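Local coordinates for protein binary enterotoxin of Clostridium perfringens component a (Clostridium perfringens, PDB 5WTZ) that transfers ADP-ribose from NAD+ to actin, probably as the enzymatic component of a two-part clostridial enterotoxin, at residues 57-61 and 401-405; 93-98 and 141-147; 165-169 and 180-186; 186-192 and 207-213. All blocks are in the same frame, centred on the assembly; numbering follows the deposited sequence.

Contact 1 joins the two ADP-ribosyltransferase-like halves of the chain, and the other three lie within the first half, nested in the long loop it closes. Contacts 2 and 3 have centres about 12 Å apart and share a three-stranded sheet in which 141-144 and 179-182 are neighbours; Val143 O and Val180 N are 2.7 Å apart. Contact 4 belongs to the five-stranded sheet, as does strand 92-98 of contact 2. Contacts 3 and 4 share Tyr186, and Thr166 packs on Leu210 between them. Contacts 2 to 4 lie away from the NAD site of the second half, whereas in contact 1 the Phe61 side chain is about 4 Å from that of Arg300 and about 11 Å from the dinucleotide.

Contact 1: 57-61 and 401-405; sequences IKKKF and YYDES
Lys58 NZ is gripped from two sides, by the carbonyl Tyr402 O at 2.7 Å and by Glu404 OE1 at 2.8 Å, the latter a salt bridge. The contact sets the C-terminal end of helix 36-61, from the first ADP-ribosyltransferase-like half, against the end of strand 391-403 in the second. The ammonium lies in the carbonyl plane of Tyr402 but meets Glu404 OE1 on its anti side, 34° out of the carboxylate plane. An otherwise extended lysine chain bends only at its last torsion (chi4 -68°) to bring NZ between the two oxygens. Tyr66 OH takes the other carboxylate oxygen, Glu404 OE2. Beside this polar end, Ile57 places CG2 over one face of the Tyr401 ring, 4.2 Å from the ring centroid, while the aliphatic start of Lys58 lies along its CD2 and CE2 side. Phe61 CB abuts Tyr401 OH at 3.5 Å, and Phe61 O also accepts from NH2 of Arg300, a residue that binds NADH in a structure of this protein. The phenol oxygen bonds to two waters. One donates to Lys58 O; the other lies 2.7 Å from Tyr401 OH and donates to both Phe61 O and Asp403 OD2.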
loop_
_atom_site.group_PDB
_atom_site.type_symbol
_atom_site.label_atom_id
_atom_site.label_comp_id
_atom_site.label_asym_id
_atom_site.label_seq_id
_atom_site.Cartn_x
_atom_site.Cartn_y
_atom_site.Cartn_z
ATOM N N ILE A 57 4.053 -6.107 -8.170
ATOM C CA ILE A 57 3.543 -6.627 -6.906
ATOM C C ILE A 57 4.208 -7.951 -6.510
ATOM O O ILE A 57 4.714 -8.081 -5.378
ATOM C CB ILE A 57 2.013 -6.791 -6.980
ATOM C CG1 ILE A 57 1.377 -5.400 -7.074
ATOM C CG2 ILE A 57 1.499 -7.559 -5.773
ATOM C CD1 ILE A 57 -0.143 -5.392 -7.238
ATOM N N LYS A 58 4.208 -8.916 -7.431
ATOM C CA LYS A 58 4.926 -10.185 -7.271
ATOM C C LYS A 58 6.348 -9.948 -6.785
ATOM O O LYS A 58 6.805 -10.556 -5.809
ATOM C CB LYS A 58 4.984 -10.960 -8.596
ATOM C CG LYS A 58 3.680 -11.573 -9.074
ATOM C CD LYS A 58 3.869 -12.142 -10.478
ATOM C CE LYS A 58 2.595 -12.788 -10.996
ATOM N NZ LYS A 58 2.268 -14.018 -10.226
ATOM N N LYS A 59 7.050 -9.056 -7.481
ATOM C CA LYS A 59 8.471 -8.872 -7.262
ATOM C C LYS A 59 8.754 -8.283 -5.887
ATOM O O LYS A 59 9.638 -8.752 -5.176
ATOM C CB LYS A 59 9.070 -7.972 -8.344
ATOM C CG LYS A 59 10.578 -7.820 -8.254
ATOM C CD LYS A 59 11.058 -6.696 -9.159
ATOM C CE LYS A 59 12.569 -6.472 -9.030
ATOM N NZ LYS A 59 13.326 -7.727 -9.262
ATOM N N LYS A 60 8.007 -7.254 -5.507
ATOM C CA LYS A 60 8.324 -6.560 -4.269
ATOM C C LYS A 60 7.944 -7.377 -3.034
ATOM O O LYS A 60 8.522 -7.177 -1.969
ATOM C CB LYS A 60 7.658 -5.182 -4.236
ATOM C CG LYS A 60 6.156 -5.147 -4.154
ATOM C CD LYS A 60 5.728 -3.717 -4.460
ATOM C CE LYS A 60 4.305 -3.410 -4.068
ATOM N NZ LYS A 60 3.974 -2.023 -4.539
ATOM N N PHE A 61 7.008 -8.311 -3.175
ATOM C CA PHE A 61 6.651 -9.164 -2.034
ATOM C C PHE A 61 7.373 -10.521 -2.025
ATOM O O PHE A 61 7.202 -11.312 -1.098
ATOM C CB PHE A 61 5.147 -9.385 -2.001
ATOM C CG PHE A 61 4.369 -8.174 -1.577
ATOM C CD1 PHE A 61 4.448 -7.714 -0.273
ATOM C CD2 PHE A 61 3.570 -7.491 -2.486
ATOM C CE1 PHE A 61 3.740 -6.588 0.136
ATOM C CE2 PHE A 61 2.854 -6.362 -2.083
ATOM C CZ PHE A 61 2.945 -5.918 -0.767
ATOM N N TYR A 401 -2.960 -11.371 -4.828
ATOM C CA TYR A 401 -2.061 -11.647 -5.949
ATOM C C TYR A 401 -1.615 -13.090 -5.860
ATOM O O TYR A 401 -1.781 -13.736 -4.830
ATOM C CB TYR A 401 -0.859 -10.692 -5.970
ATOM C CG TYR A 401 0.344 -11.158 -5.179
ATOM C CD1 TYR A 401 0.386 -10.999 -3.807
ATOM C CD2 TYR A 401 1.447 -11.751 -5.816
ATOM C CE1 TYR A 401 1.499 -11.411 -3.065
ATOM C CE2 TYR A 401 2.557 -12.177 -5.081
ATOM C CZ TYR A 401 2.568 -11.995 -3.709
ATOM O OH TYR A 401 3.648 -12.410 -2.964
ATOM N N TYR A 402 -1.068 -13.596 -6.947
ATOM C CA TYR A 402 -0.668 -14.988 -6.991
ATOM C C TYR A 402 0.836 -15.133 -6.818
ATOM O O TYR A 402 1.605 -14.715 -7.682
ATOM C CB TYR A 402 -1.118 -15.632 -8.304
ATOM C CG TYR A 402 -0.769 -17.094 -8.383
ATOM C CD1 TYR A 402 -1.434 -18.034 -7.597
ATOM C CD2 TYR A 402 0.246 -17.537 -9.214
ATOM C CE1 TYR A 402 -1.109 -19.382 -7.660
ATOM C CE2 TYR A 402 0.577 -18.886 -9.289
ATOM C CZ TYR A 402 -0.099 -19.802 -8.511
ATOM O OH TYR A 402 0.245 -21.135 -8.593
ATOM N N ASP A 403 1.243 -15.702 -5.683
ATOM C CA ASP A 403 2.643 -16.067 -5.453
ATOM C C ASP A 403 2.903 -17.399 -6.128
ATOM O O ASP A 403 2.506 -18.450 -5.614
ATOM C CB ASP A 403 2.964 -16.151 -3.952
ATOM C CG ASP A 403 4.460 -16.380 -3.673
ATOM O OD1 ASP A 403 5.222 -16.712 -4.609
ATOM O OD2 ASP A 403 4.876 -16.222 -2.506
ATOM N N GLU A 404 3.585 -17.352 -7.268
ATOM C CA GLU A 404 3.788 -18.527 -8.108
ATOM C C GLU A 404 4.984 -19.353 -7.668
ATOM O O GLU A 404 5.227 -20.439 -8.191
ATOM C CB GLU A 404 3.963 -18.108 -9.576
ATOM C CG GLU A 404 5.329 -17.509 -9.934
ATOM C CD GLU A 404 5.504 -16.061 -9.484
ATOM O OE1 GLU A 404 4.497 -15.378 -9.187
ATOM O OE2 GLU A 404 6.665 -15.599 -9.429
ATOM N N SER A 405 5.738 -18.834 -6.709
ATOM C CA SER A 405 6.982 -19.475 -6.298
ATOM C C SER A 405 6.736 -20.736 -5.475
ATOM O O SER A 405 5.768 -20.829 -4.695
ATOM C CB SER A 405 7.859 -18.496 -5.502
ATOM O OG SER A 405 7.339 -18.262 -4.207
HETATM O O HOH W 1 5.846 -12.743 -4.528
HETATM O O HOH W 2 4.877 -13.520 -0.842
#

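Contact 2: 93-98 and 141-147; sequences YVYYYE and KDVTMTE
Tyr95 and Thr144 pair through their backbones, with Tyr95 N donating to Thr144 O at 2.9 Å and Thr144 N to Tyr95 O at 3.0 Å. Tyr95 O accepts a second hydrogen bond, from Thr144 OG1, which comes from above the carbonyl plane, whereas Thr144 N lies in it. Water 3 donates to both Tyr93 O and Met145 O. The Tyr95 ring lies over the chain just beyond the bridge: Glu147 N sits 3.5 Å above its plane, near the centre, and Tyr95 OH is hydrogen-bonded to Asp11 OD1. Lys141, bent at chi2 (51°), carries CE over the face of the Tyr96 ring, 3.6 Å from the centroid, with NZ off-centre in a cation-pi contact. That ammonium stands 4.2 Å from Glu98 OE2, and water 4 links the two, accepting from NZ and donating to the carboxylate. Val143 divides its methyls, CG1 against Tyr96 CD1 and CG2 against Val94 CB. The strands cross at 102°, so this is a single antiparallel bridge between two sheets of the ADP-ribosyltransferase-like fold.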
loop_
_atom_site.group_PDB
_atom_site.type_symbol
_atom_site.label_atom_id
_atom_site.label_comp_id
_atom_site.label_asym_id
_atom_site.label_seq_id
_atom_site.Cartn_x
_atom_site.Cartn_y
_atom_site.Cartn_z
ATOM N N TYR A 93 -4.312 18.346 -12.252
ATOM C CA TYR A 93 -5.412 17.441 -11.932
ATOM C C TYR A 93 -5.616 16.418 -13.053
ATOM O O TYR A 93 -5.563 16.748 -14.246
ATOM C CB TYR A 93 -6.704 18.214 -11.681
ATOM C CG TYR A 93 -6.707 19.095 -10.461
ATOM C CD1 TYR A 93 -6.224 20.395 -10.521
ATOM C CD2 TYR A 93 -7.219 18.641 -9.247
ATOM C CE1 TYR A 93 -6.240 21.206 -9.413
ATOM C CE2 TYR A 93 -7.239 19.455 -8.134
ATOM C CZ TYR A 93 -6.743 20.740 -8.228
ATOM O OH TYR A 93 -6.745 21.572 -7.137
ATOM N N VAL A 94 -5.839 15.167 -12.669
ATOM C CA VAL A 94 -6.068 14.107 -13.634
ATOM C C VAL A 94 -7.317 13.330 -13.258
ATOM O O VAL A 94 -7.834 13.494 -12.148
ATOM C CB VAL A 94 -4.861 13.161 -13.739
ATOM C CG1 VAL A 94 -3.682 13.899 -14.368
ATOM C CG2 VAL A 94 -4.493 12.585 -12.375
ATOM N N TYR A 95 -7.792 12.501 -14.190
ATOM C CA TYR A 95 -9.090 11.830 -14.087
ATOM C C TYR A 95 -9.001 10.336 -14.371
ATOM O O TYR A 95 -8.221 9.900 -15.224
ATOM C CB TYR A 95 -10.095 12.473 -15.055
ATOM C CG TYR A 95 -10.332 13.940 -14.785
ATOM C CD1 TYR A 95 -9.468 14.905 -15.283
ATOM C CD2 TYR A 95 -11.410 14.358 -14.021
ATOM C CE1 TYR A 95 -9.673 16.246 -15.035
ATOM C CE2 TYR A 95 -11.631 15.707 -13.778
ATOM C CZ TYR A 95 -10.754 16.644 -14.279
ATOM O OH TYR A 95 -10.952 17.990 -14.031
ATOM N N TYR A 96 -9.790 9.549 -13.645
ATOM C CA TYR A 96 -10.032 8.157 -14.016
ATOM C C TYR A 96 -11.216 7.595 -13.251
ATOM O O TYR A 96 -11.412 7.902 -12.068
ATOM C CB TYR A 96 -8.796 7.277 -13.788
ATOM C CG TYR A 96 -8.295 7.216 -12.362
ATOM C CD1 TYR A 96 -7.457 8.199 -11.854
ATOM C CD2 TYR A 96 -8.628 6.154 -11.534
ATOM C CE1 TYR A 96 -6.980 8.137 -10.539
ATOM C CE2 TYR A 96 -8.164 6.087 -10.237
ATOM C CZ TYR A 96 -7.343 7.069 -9.744
ATOM O OH TYR A 96 -6.890 6.971 -8.452
ATOM N N TYR A 97 -12.012 6.802 -13.954
ATOM C CA TYR A 97 -13.069 6.016 -13.340
ATOM C C TYR A 97 -12.431 4.915 -12.518
ATOM O O TYR A 97 -11.378 4.392 -12.897
ATOM C CB TYR A 97 -13.985 5.417 -14.392
ATOM C CG TYR A 97 -14.977 6.372 -15.021
ATOM C CD1 TYR A 97 -15.987 6.962 -14.268
ATOM C CD2 TYR A 97 -14.910 6.661 -16.364
ATOM C CE1 TYR A 97 -16.915 7.819 -14.862
ATOM C CE2 TYR A 97 -15.836 7.509 -16.965
ATOM C CZ TYR A 97 -16.827 8.088 -16.204
ATOM O OH TYR A 97 -17.739 8.940 -16.792
ATOM N N GLU A 98 -13.057 4.561 -11.400
ATOM C CA GLU A 98 -12.463 3.594 -10.478
ATOM C C GLU A 98 -13.484 2.611 -9.874
ATOM O O GLU A 98 -14.669 2.931 -9.729
ATOM C CB GLU A 98 -11.718 4.335 -9.369
ATOM C CG GLU A 98 -10.966 3.415 -8.386
ATOM C CD GLU A 98 -9.946 2.503 -9.082
ATOM O OE1 GLU A 98 -10.343 1.532 -9.780
ATOM O OE2 GLU A 98 -8.734 2.768 -8.922
ATOM N N LYS A 141 0.547 4.088 -12.585
ATOM C CA LYS A 141 -0.847 4.458 -12.739
ATOM C C LYS A 141 -0.990 5.404 -13.919
ATOM O O LYS A 141 -0.480 6.518 -13.892
ATOM C CB LYS A 141 -1.375 5.103 -11.448
ATOM C CG LYS A 141 -2.831 5.553 -11.519
ATOM C CD LYS A 141 -3.737 4.442 -12.032
ATOM C CE LYS A 141 -5.209 4.753 -11.764
ATOM N NZ LYS A 141 -6.111 3.626 -12.150
ATOM N N ASP A 142 -1.666 4.955 -14.970
ATOM C CA ASP A 142 -1.908 5.828 -16.099
ATOM C C ASP A 142 -3.314 6.383 -16.001
ATOM O O ASP A 142 -4.234 5.691 -15.553
ATOM C CB ASP A 142 -1.676 5.107 -17.427
ATOM C CG ASP A 142 -2.431 3.795 -17.532
ATOM O OD1 ASP A 142 -1.955 2.774 -16.980
ATOM O OD2 ASP A 142 -3.491 3.784 -18.193
ATOM N N VAL A 143 -3.457 7.648 -16.384
ATOM C CA VAL A 143 -4.701 8.386 -16.225
ATOM C C VAL A 143 -4.976 9.284 -17.420
ATOM O O VAL A 143 -4.166 9.355 -18.344
ATOM C CB VAL A 143 -4.667 9.251 -14.956
ATOM C CG1 VAL A 143 -4.608 8.371 -13.730
ATOM C CG2 VAL A 143 -3.473 10.187 -14.997
ATOM N N THR A 144 -6.106 9.984 -17.390
ATOM C CA THR A 144 -6.465 10.899 -18.470
ATOM C C THR A 144 -6.497 12.353 -17.982
ATOM O O THR A 144 -6.596 12.616 -16.780
ATOM C CB THR A 144 -7.820 10.517 -19.093
ATOM O OG1 THR A 144 -8.867 10.701 -18.137
ATOM C CG2 THR A 144 -7.803 9.069 -19.512
ATOM N N MET A 145 -6.408 13.293 -18.921
ATOM C CA MET A 145 -6.231 14.710 -18.593
ATOM C C MET A 145 -7.525 15.472 -18.360
ATOM O O MET A 145 -7.506 16.589 -17.844
ATOM C CB MET A 145 -5.458 15.412 -19.708
ATOM C CG MET A 145 -4.098 14.819 -19.950
ATOM S SD MET A 145 -3.231 15.564 -21.335
ATOM C CE MET A 145 -2.058 14.228 -21.629
ATOM N N THR A 146 -8.643 14.888 -18.767
ATOM C CA THR A 146 -9.914 15.599 -18.736
ATOM C C THR A 146 -11.028 14.712 -18.213
ATOM O O THR A 146 -10.921 13.488 -18.243
ATOM C CB THR A 146 -10.310 16.125 -20.142
ATOM O OG1 THR A 146 -10.217 15.067 -21.103
ATOM C CG2 THR A 146 -9.407 17.272 -20.569
ATOM N N GLU A 147 -12.089 15.342 -17.719
ATOM C CA GLU A 147 -13.263 14.626 -17.253
ATOM C C GLU A 147 -13.793 13.743 -18.360
ATOM O O GLU A 147 -13.996 14.211 -19.473
ATOM C CB GLU A 147 -14.343 15.601 -16.789
ATOM C CG GLU A 147 -15.580 14.922 -16.234
ATOM C CD GLU A 147 -16.696 15.904 -15.956
ATOM O OE1 GLU A 147 -16.486 16.814 -15.126
ATOM O OE2 GLU A 147 -17.779 15.774 -16.574
HETATM O O HOH W 3 -5.335 18.195 -16.535
HETATM O O HOH W 4 -5.863 2.492 -9.521
#

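Contact 3: 165-169 and 180-186; sequences NTPAA and VLIDQGY
Pro167 is wedged between Asp183 and Tyr186, with CB turned to Asp183 and CD to Tyr186. Pro167 CB lies 3.7 Å from Asp183 CB, and Pro167 CD is 3.1 Å from Tyr186 OH, a tight approach made by the end of the phenol. With CG anti to its carbonyl carbon (chi1 -63°), Tyr186 swings its ring back across the turn, until its hydroxyl reaches the proline. Thr166 meets Ile182 methyl to methyl, CG2 to CG2 at 4.0 Å, with the two side chains set at a slant. Further along, Ala168 turns CB to the same side as Ile182 and touches Val180 CG1 at 3.7 Å. The backbones form part of an antiparallel hairpin: Leu181 N donates to Ala169 O at 2.8 Å, and Ala169 N returns a bond to Leu181 O. Asp183 N reaches Pro167 O at a longer 3.3 Å. Val83 of helix 70-83 covers Pro167, Ala169, Leu181 and Asp183, Leu181 also touches helix 36-61, and strand 141-144 pairs with the other edge of strand 179-182.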
loop_
_atom_site.group_PDB
_atom_site.type_symbol
_atom_site.label_atom_id
_atom_site.label_comp_id
_atom_site.label_asym_id
_atom_site.label_seq_id
_atom_site.Cartn_x
_atom_site.Cartn_y
_atom_site.Cartn_z
ATOM N N ASN A 165 6.413 18.582 -9.627
ATOM C CA ASN A 165 7.554 17.661 -9.725
ATOM C C ASN A 165 7.189 16.178 -9.715
ATOM O O ASN A 165 8.070 15.324 -9.644
ATOM C CB ASN A 165 8.561 17.947 -8.612
ATOM C CG ASN A 165 9.203 19.304 -8.761
ATOM O OD1 ASN A 165 9.456 19.760 -9.878
ATOM N ND2 ASN A 165 9.456 19.968 -7.638
ATOM N N THR A 166 5.899 15.870 -9.787
ATOM C CA THR A 166 5.468 14.487 -9.977
ATOM C C THR A 166 5.930 14.002 -11.344
ATOM O O THR A 166 5.684 14.667 -12.334
ATOM C CB THR A 166 3.932 14.322 -9.897
ATOM O OG1 THR A 166 3.449 14.801 -8.641
ATOM C CG2 THR A 166 3.536 12.858 -10.058
ATOM N N PRO A 167 6.606 12.846 -11.394
ATOM C CA PRO A 167 6.884 12.184 -12.667
ATOM C C PRO A 167 5.576 11.769 -13.321
ATOM O O PRO A 167 4.892 10.890 -12.799
ATOM C CB PRO A 167 7.716 10.965 -12.259
ATOM C CG PRO A 167 8.257 11.305 -10.922
ATOM C CD PRO A 167 7.169 12.094 -10.266
ATOM N N ALA A 168 5.236 12.402 -14.438
ATOM C CA ALA A 168 3.935 12.236 -15.064
ATOM C C ALA A 168 4.073 12.454 -16.560
ATOM O O ALA A 168 3.926 13.577 -17.044
ATOM C CB ALA A 168 2.934 13.209 -14.474
ATOM N N ALA A 169 4.366 11.386 -17.292
ATOM C CA ALA A 169 4.686 11.506 -18.711
ATOM C C ALA A 169 3.445 11.433 -19.602
ATOM O O ALA A 169 2.520 10.658 -19.336
ATOM C CB ALA A 169 5.683 10.432 -19.104
ATOM N N VAL A 180 -1.643 10.011 -19.173
ATOM C CA VAL A 180 -0.579 10.459 -18.300
ATOM C C VAL A 180 -0.080 9.285 -17.471
ATOM O O VAL A 180 -0.851 8.620 -16.794
ATOM C CB VAL A 180 -1.058 11.598 -17.379
ATOM C CG1 VAL A 180 0.012 11.940 -16.345
ATOM C CG2 VAL A 180 -1.446 12.818 -18.216
ATOM N N LEU A 181 1.215 9.026 -17.534
ATOM C CA LEU A 181 1.780 7.889 -16.845
ATOM C C LEU A 181 2.497 8.345 -15.572
ATOM O O LEU A 181 3.489 9.070 -15.629
ATOM C CB LEU A 181 2.725 7.134 -17.786
ATOM C CG LEU A 181 3.421 5.857 -17.320
ATOM C CD1 LEU A 181 2.465 4.908 -16.639
ATOM C CD2 LEU A 181 4.088 5.185 -18.510
ATOM N N ILE A 182 1.969 7.935 -14.425
ATOM C CA ILE A 182 2.530 8.344 -13.141
ATOM C C ILE A 182 3.457 7.276 -12.563
ATOM O O ILE A 182 3.135 6.088 -12.574
ATOM C CB ILE A 182 1.424 8.640 -12.109
ATOM C CG1 ILE A 182 0.379 9.589 -12.696
ATOM C CG2 ILE A 182 2.026 9.204 -10.829
ATOM C CD1 ILE A 182 -0.950 9.533 -11.978
ATOM N N ASP A 183 4.605 7.715 -12.054
ATOM C CA ASP A 183 5.580 6.824 -11.424
ATOM C C ASP A 183 5.010 5.956 -10.287
ATOM O O ASP A 183 3.963 6.259 -9.701
ATOM C CB ASP A 183 6.748 7.662 -10.897
ATOM C CG ASP A 183 8.036 6.877 -10.795
ATOM O OD1 ASP A 183 8.053 5.713 -11.244
ATOM O OD2 ASP A 183 9.034 7.433 -10.279
ATOM N N GLN A 184 5.715 4.867 -9.994
ATOM C CA GLN A 184 5.424 4.012 -8.855
ATOM C C GLN A 184 5.688 4.740 -7.546
ATOM O O GLN A 184 6.416 5.732 -7.526
ATOM C CB GLN A 184 6.281 2.743 -8.895
ATOM C CG GLN A 184 5.777 1.621 -9.778
ATOM C CD GLN A 184 6.515 0.319 -9.506
ATOM O OE1 GLN A 184 5.945 -0.631 -8.967
ATOM N NE2 GLN A 184 7.792 0.276 -9.868
ATOM N N GLY A 185 5.093 4.241 -6.462
ATOM C CA GLY A 185 5.421 4.687 -5.117
ATOM C C GLY A 185 4.447 5.631 -4.435
ATOM O O GLY A 185 4.711 6.099 -3.328
ATOM N N TYR A 186 3.310 5.908 -5.063
ATOM C CA TYR A 186 2.396 6.887 -4.484
ATOM C C TYR A 186 1.152 6.281 -3.859
ATOM O O TYR A 186 0.835 5.097 -4.041
ATOM C CB TYR A 186 1.987 7.917 -5.550
ATOM C CG TYR A 186 3.149 8.725 -6.062
ATOM C CD1 TYR A 186 3.589 9.857 -5.382
ATOM C CD2 TYR A 186 3.826 8.351 -7.214
ATOM C CE1 TYR A 186 4.663 10.594 -5.844
ATOM C CE2 TYR A 186 4.905 9.082 -7.683
ATOM C CZ TYR A 186 5.318 10.202 -6.996
ATOM O OH TYR A 186 6.385 10.934 -7.458
#

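Contact 4: 186-192 and 207-213; sequences YSLKATG and DADLIKQ
Strands 187-198 and 201-211 form an antiparallel beta hairpin in which Ser187 and Ile211, then Lys189 and Asp209, are hydrogen-bonded pairs; near Gly192 a classic beta bulge sets Thr191 and Gly192 opposite Asp207. Asp207 O accepts from Thr191 N at 2.8 Å and, weakly, from Gly192 N, while Asp207 N donates to Gly192 O. Thr191 lays CG2 against the Asp209 carboxylate, 3.6 Å from Asp209 CG, and water 6 bonds to Thr191 OG1 and donates to Asp209 OD1. In the five-stranded mixed sheet of the first ADP-ribosyltransferase-like half, strand 156-162 borders 201-211 and strand 134-136 borders 187-198. On the face with Ala190, Leu188 CG packs on Ala208 CB at 3.6 Å. With CG opposite its backbone N (chi1 -171°), Leu210 sets CD2 over one face of the Tyr186 ring, 3.8 Å from the centroid; Ile211 O lies at the ring edge. On the other face, Gln213 NE2 donates to Ser187 OG at 3.0 Å; water 5, bonded to Ser187 OG at 2.6 Å, accepts from Gln213 N.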
loop_
_atom_site.group_PDB
_atom_site.type_symbol
_atom_site.label_atom_id
_atom_site.label_comp_id
_atom_site.label_asym_id
_atom_site.label_seq_id
_atom_site.Cartn_x
_atom_site.Cartn_y
_atom_site.Cartn_z
ATOM N N TYR A 186 3.310 5.908 -5.063
ATOM C CA TYR A 186 2.396 6.887 -4.484
ATOM C C TYR A 186 1.152 6.281 -3.859
ATOM O O TYR A 186 0.835 5.097 -4.041
ATOM C CB TYR A 186 1.987 7.917 -5.550
ATOM C CG TYR A 186 3.149 8.725 -6.062
ATOM C CD1 TYR A 186 3.589 9.857 -5.382
ATOM C CD2 TYR A 186 3.826 8.351 -7.214
ATOM C CE1 TYR A 186 4.663 10.594 -5.844
ATOM C CE2 TYR A 186 4.905 9.082 -7.683
ATOM C CZ TYR A 186 5.318 10.202 -6.996
ATOM O OH TYR A 186 6.385 10.934 -7.458
ATOM N N SER A 187 0.451 7.122 -3.109
ATOM C CA SER A 187 -0.823 6.764 -2.518
ATOM C C SER A 187 -1.865 7.864 -2.764
ATOM O O SER A 187 -1.526 8.996 -3.115
ATOM C CB SER A 187 -0.666 6.520 -1.015
ATOM O OG SER A 187 0.445 5.667 -0.732
ATOM N N LEU A 188 -3.125 7.508 -2.563
ATOM C CA LEU A 188 -4.246 8.420 -2.712
ATOM C C LEU A 188 -4.836 8.806 -1.361
ATOM O O LEU A 188 -5.148 7.941 -0.534
ATOM C CB LEU A 188 -5.311 7.766 -3.602
ATOM C CG LEU A 188 -6.605 8.481 -3.978
ATOM C CD1 LEU A 188 -7.159 7.824 -5.220
ATOM C CD2 LEU A 188 -7.631 8.412 -2.852
ATOM N N LYS A 189 -5.013 10.107 -1.154
ATOM C CA LYS A 189 -5.653 10.644 0.050
ATOM C C LYS A 189 -6.855 11.489 -0.332
ATOM O O LYS A 189 -6.707 12.540 -0.981
ATOM C CB LYS A 189 -4.666 11.483 0.853
ATOM C CG LYS A 189 -5.239 12.057 2.126
ATOM C CD LYS A 189 -4.244 12.966 2.809
ATOM C CE LYS A 189 -4.759 13.389 4.181
ATOM N NZ LYS A 189 -3.845 14.369 4.802
ATOM N N ALA A 190 -8.041 11.046 0.070
ATOM C CA ALA A 190 -9.269 11.731 -0.334
ATOM C C ALA A 190 -9.365 13.106 0.338
ATOM O O ALA A 190 -8.977 13.279 1.498
ATOM C CB ALA A 190 -10.492 10.872 -0.012
ATOM N N THR A 191 -9.847 14.086 -0.421
ATOM C CA THR A 191 -9.943 15.469 0.013
ATOM C C THR A 191 -11.362 15.993 -0.136
ATOM O O THR A 191 -11.647 17.126 0.235
ATOM C CB THR A 191 -8.986 16.392 -0.792
ATOM O OG1 THR A 191 -9.339 16.363 -2.184
ATOM C CG2 THR A 191 -7.544 15.935 -0.642
ATOM N N GLY A 192 -12.245 15.187 -0.727
ATOM C CA GLY A 192 -13.633 15.591 -0.899
ATOM C C GLY A 192 -14.466 14.505 -1.553
ATOM O O GLY A 192 -13.921 13.613 -2.208
ATOM N N ASP A 207 -12.556 13.496 -4.865
ATOM C CA ASP A 207 -11.428 14.404 -4.992
ATOM C C ASP A 207 -10.321 13.831 -4.121
ATOM O O ASP A 207 -10.580 13.371 -3.004
ATOM C CB ASP A 207 -11.776 15.824 -4.547
ATOM C CG ASP A 207 -12.709 16.541 -5.523
ATOM O OD1 ASP A 207 -12.625 16.304 -6.747
ATOM O OD2 ASP A 207 -13.515 17.366 -5.058
ATOM N N ALA A 208 -9.094 13.839 -4.630
ATOM C CA ALA A 208 -7.968 13.321 -3.855
ATOM C C ALA A 208 -6.635 13.952 -4.234
ATOM O O ALA A 208 -6.458 14.495 -5.343
ATOM C CB ALA A 208 -7.883 11.809 -4.012
ATOM N N ASP A 209 -5.700 13.849 -3.302
ATOM C CA ASP A 209 -4.311 14.234 -3.521
ATOM C C ASP A 209 -3.425 13.017 -3.748
ATOM O O ASP A 209 -3.560 11.980 -3.077
ATOM C CB ASP A 209 -3.751 15.011 -2.331
ATOM C CG ASP A 209 -4.295 16.426 -2.224
ATOM O OD1 ASP A 209 -4.924 16.952 -3.159
ATOM O OD2 ASP A 209 -4.075 17.022 -1.168
ATOM N N LEU A 210 -2.499 13.152 -4.683
ATOM C CA LEU A 210 -1.431 12.183 -4.816
ATOM C C LEU A 210 -0.379 12.525 -3.771
ATOM O O LEU A 210 0.185 13.618 -3.804
ATOM C CB LEU A 210 -0.833 12.216 -6.223
ATOM C CG LEU A 210 0.160 11.096 -6.527
ATOM C CD1 LEU A 210 -0.533 9.932 -7.222
ATOM C CD2 LEU A 210 1.297 11.637 -7.362
ATOM N N ILE A 211 -0.152 11.610 -2.832
ATOM C CA ILE A 211 0.833 11.798 -1.776
ATOM C C ILE A 211 1.851 10.674 -1.812
ATOM O O ILE A 211 1.613 9.609 -2.389
ATOM C CB ILE A 211 0.197 11.838 -0.371
ATOM C CG1 ILE A 211 -0.313 10.448 0.021
ATOM C CG2 ILE A 211 -0.891 12.908 -0.296
ATOM C CD1 ILE A 211 -0.455 10.238 1.544
ATOM N N LYS A 212 3.000 10.916 -1.198
ATOM C CA LYS A 212 4.035 9.903 -1.153
ATOM C C LYS A 212 4.298 9.519 0.288
ATOM O O LYS A 212 4.749 10.341 1.083
ATOM C CB LYS A 212 5.321 10.407 -1.814
ATOM C CG LYS A 212 6.344 9.314 -2.077
ATOM C CD LYS A 212 7.543 9.877 -2.813
ATOM C CE LYS A 212 7.884 9.038 -4.027
ATOM N NZ LYS A 212 8.180 7.632 -3.642
ATOM N N GLN A 213 4.001 8.274 0.620
ATOM C CA GLN A 213 4.221 7.774 1.967
ATOM C C GLN A 213 5.625 7.201 2.088
ATOM O O GLN A 213 6.206 6.773 1.090
ATOM C CB GLN A 213 3.189 6.706 2.323
ATOM C CG GLN A 213 1.734 7.182 2.266
ATOM C CD GLN A 213 0.799 6.220 2.963
ATOM O OE1 GLN A 213 0.531 6.353 4.166
ATOM N NE2 GLN A 213 0.294 5.232 2.218
HETATM O O HOH W 5 2.929 6.172 -1.215
HETATM O O HOH W 6 -7.405 17.177 -3.976
#